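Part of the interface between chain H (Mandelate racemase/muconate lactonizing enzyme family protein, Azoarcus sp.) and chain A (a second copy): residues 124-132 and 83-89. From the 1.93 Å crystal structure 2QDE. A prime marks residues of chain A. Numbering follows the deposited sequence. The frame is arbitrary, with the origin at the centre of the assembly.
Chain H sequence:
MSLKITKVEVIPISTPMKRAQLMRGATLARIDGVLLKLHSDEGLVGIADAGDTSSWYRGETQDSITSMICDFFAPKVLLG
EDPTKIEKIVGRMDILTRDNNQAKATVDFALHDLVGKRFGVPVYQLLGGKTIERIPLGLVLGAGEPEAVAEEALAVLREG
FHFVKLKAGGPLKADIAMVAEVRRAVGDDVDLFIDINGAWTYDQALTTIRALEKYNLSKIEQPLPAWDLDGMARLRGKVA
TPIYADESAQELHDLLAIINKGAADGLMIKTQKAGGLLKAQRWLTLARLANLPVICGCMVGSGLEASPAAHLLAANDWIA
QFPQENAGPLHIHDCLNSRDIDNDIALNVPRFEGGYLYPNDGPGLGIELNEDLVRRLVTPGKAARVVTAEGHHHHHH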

# COMPACT_ATOMS: atom_id res chain seq x y z
N TYR H 124 8.65 41.85 7.23
CA TYR H 124 7.45 41.12 7.63
C TYR H 124 6.19 41.58 6.88
O TYR H 124 5.24 40.82 6.75
CB TYR H 124 7.24 41.17 9.15
CG TYR H 124 7.16 42.54 9.77
CD1 TYR H 124 6.05 43.36 9.57
CD2 TYR H 124 8.18 43.00 10.61
CE1 TYR H 124 5.94 44.61 10.21
CE2 TYR H 124 8.08 44.25 11.26
CZ TYR H 124 6.96 45.04 11.05
OH TYR H 124 6.85 46.26 11.68
N GLN H 125 6.20 42.81 6.38
CA GLN H 125 5.05 43.32 5.62
C GLN H 125 4.99 42.60 4.27
O GLN H 125 3.91 42.39 3.71
CB GLN H 125 5.18 44.82 5.37
CG GLN H 125 5.12 45.67 6.63
CD GLN H 125 3.78 45.61 7.33
OE1 GLN H 125 3.32 44.54 7.73
NE2 GLN H 125 3.14 46.77 7.50
N LEU H 126 6.15 42.22 3.75
CA LEU H 126 6.24 41.52 2.48
C LEU H 126 5.90 40.04 2.69
O LEU H 126 5.56 39.33 1.75
CB LEU H 126 7.65 41.64 1.89
CG LEU H 126 8.25 43.04 1.72
CD1 LEU H 126 9.72 42.94 1.30
CD2 LEU H 126 7.46 43.80 0.69
N LEU H 127 5.99 39.60 3.95
CA LEU H 127 5.72 38.20 4.28
C LEU H 127 4.34 37.92 4.86
O LEU H 127 4.14 36.89 5.51
CB LEU H 127 6.79 37.69 5.25
CG LEU H 127 8.24 37.79 4.78
CD1 LEU H 127 9.18 37.35 5.91
CD2 LEU H 127 8.43 36.92 3.54
N GLY H 128 3.39 38.83 4.64
CA GLY H 128 2.05 38.61 5.16
C GLY H 128 1.63 39.49 6.33
O GLY H 128 0.50 39.36 6.82
N GLY H 129 2.52 40.37 6.78
CA GLY H 129 2.18 41.24 7.89
C GLY H 129 2.62 40.70 9.24
O GLY H 129 2.91 39.51 9.38
N LYS H 130 2.65 41.57 10.25
CA LYS H 130 3.07 41.17 11.58
C LYS H 130 1.95 40.44 12.31
O LYS H 130 1.09 41.05 12.94
CB LYS H 130 3.52 42.39 12.40
CG LYS H 130 4.37 42.03 13.62
CD LYS H 130 4.58 43.20 14.59
CE LYS H 130 5.42 44.33 14.00
NZ LYS H 130 5.85 45.31 15.06
N THR H 131 1.98 39.11 12.22
CA THR H 131 0.96 38.27 12.85
C THR H 131 1.09 38.27 14.38
O THR H 131 0.09 38.21 15.09
CB THR H 131 1.05 36.84 12.30
OG1 THR H 131 0.81 36.88 10.88
CG2 THR H 131 0.02 35.94 12.96
N ILE H 132 2.32 38.31 14.87
CA ILE H 132 2.56 38.35 16.31
C ILE H 132 3.63 39.42 16.55
O ILE H 132 4.53 39.59 15.73
CB ILE H 132 3.03 36.99 16.85
CG1 ILE H 132 4.28 36.52 16.11
CG2 ILE H 132 1.91 35.97 16.72
CD1 ILE H 132 4.87 35.23 16.67
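Chain A, residues 83-89: PTKIEKI

Chain A lays the start of a helix, Ile86′ to Ile89′, against the loop that follows Leu126 in chain H. The CA register fixes the alignment: Gly129 faces Lys85′ at 4.1 Å, Gly128 faces Glu87′ at 4.8 Å and Thr131 faces Lys88′ at 5.1 Å, all CA to CA. These pairs do not advance in a single order, so the contact is a loop lying against one side of the helix N-terminus rather than two strands in register.

Gln125 leaves its backbone sideways in an m, m rotamer, and its end comes nearer to Thr84′. Water 1 joins the two, donating to Gln125 OE1 (2.6 Å) and Thr84′ OG1 (2.7 Å). A second bridge is made by water 2, which donates to Gln125 O at 2.7 Å and Thr84′ O at 2.8 Å. Leu127 contributes mainly its carbonyl: its O lies 3.6 Å from Glu87′ CG, while its side chain leads away.

Gly128 receives a direct hydrogen bond, Glu87′ N to Gly128 O, at 3.0 Å and 164°. The first turn of a helix leaves NH groups without partners inside the helix, and this carbonyl meets one of them. The phi/psi of Gly128, 108°/0°, already calls for glycine; an ideal CB would also lie 2.1 Å from Glu87′ CG. Gly129, with phi 94°, is equally constrained, since its ideal CB would fall 2.2 Å from Thr84′ O. Without that atom, Gly129 CA approaches Thr84′ O to 3.3 Å in a CA-H...O contact.

Beyond the glycines, Lys130 O packs 3.1 Å from CE of the extended Lys85′ side chain. Thr131 OG1 sits 3.6 Å from Lys88′ N, and water 5 links this corner, accepting from Lys88′ N (3.0 Å) and donating to Thr131 OG1 (2.9 Å) and Gly128 O (2.6 Å). Ile132 points away, ending the contact.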

# COMPACT_ATOMS: atom_id res chain seq x y z
N PRO A 83 -4.97 46.16 8.11
CA PRO A 83 -5.13 45.43 6.85
C PRO A 83 -3.87 44.76 6.30
O PRO A 83 -3.97 43.86 5.46
CB PRO A 83 -5.70 46.49 5.91
CG PRO A 83 -5.05 47.74 6.41
CD PRO A 83 -5.16 47.61 7.91
N THR A 84 -2.70 45.19 6.75
CA THR A 84 -1.45 44.60 6.29
C THR A 84 -1.24 43.18 6.83
O THR A 84 -0.43 42.42 6.30
CB THR A 84 -0.21 45.44 6.72
OG1 THR A 84 -0.21 45.58 8.15
CG2 THR A 84 -0.22 46.80 6.06
N LYS A 85 -1.97 42.84 7.88
CA LYS A 85 -1.84 41.53 8.51
C LYS A 85 -2.70 40.48 7.80
O LYS A 85 -3.64 39.92 8.37
CB LYS A 85 -2.22 41.64 9.99
CG LYS A 85 -1.33 42.63 10.73
CD LYS A 85 -1.68 42.74 12.20
CE LYS A 85 -0.65 43.59 12.93
NZ LYS A 85 -0.90 43.61 14.40
N ILE A 86 -2.36 40.23 6.54
CA ILE A 86 -3.08 39.27 5.72
C ILE A 86 -2.96 37.83 6.20
O ILE A 86 -3.96 37.12 6.25
CB ILE A 86 -2.66 39.40 4.24
CG1 ILE A 86 -3.09 40.78 3.71
CG2 ILE A 86 -3.33 38.31 3.40
CD1 ILE A 86 -2.65 41.07 2.28
N GLU A 87 -1.75 37.38 6.54
CA GLU A 87 -1.57 36.01 7.04
C GLU A 87 -2.48 35.81 8.27
O GLU A 87 -3.20 34.83 8.38
CB GLU A 87 -0.12 35.75 7.47
CG GLU A 87 0.89 35.48 6.35
CD GLU A 87 1.02 34.00 5.98
OE1 GLU A 87 0.72 33.13 6.83
OE2 GLU A 87 1.45 33.72 4.84
N LYS A 88 -2.42 36.77 9.19
CA LYS A 88 -3.20 36.70 10.42
C LYS A 88 -4.70 36.63 10.15
O LYS A 88 -5.39 35.73 10.66
CB LYS A 88 -2.90 37.92 11.30
CG LYS A 88 -3.55 37.87 12.67
CD LYS A 88 -3.44 39.22 13.39
CE LYS A 88 -4.22 39.21 14.69
NZ LYS A 88 -4.35 40.59 15.27
N ILE A 89 -5.22 37.55 9.34
CA ILE A 89 -6.64 37.59 9.02
C ILE A 89 -7.13 36.34 8.27
O ILE A 89 -8.19 35.80 8.59
CB ILE A 89 -6.98 38.85 8.20
CG1 ILE A 89 -6.71 40.10 9.05
CG2 ILE A 89 -8.44 38.82 7.76
CD1 ILE A 89 -6.75 41.40 8.28
O HOH W 1 1.59 44.31 9.72
O HOH W 2 1.21 42.48 4.00
O HOH W 3 -1.26 40.78 15.74
O HOH W 4 2.23 35.57 2.92
O HOH W 5 -0.33 38.93 9.25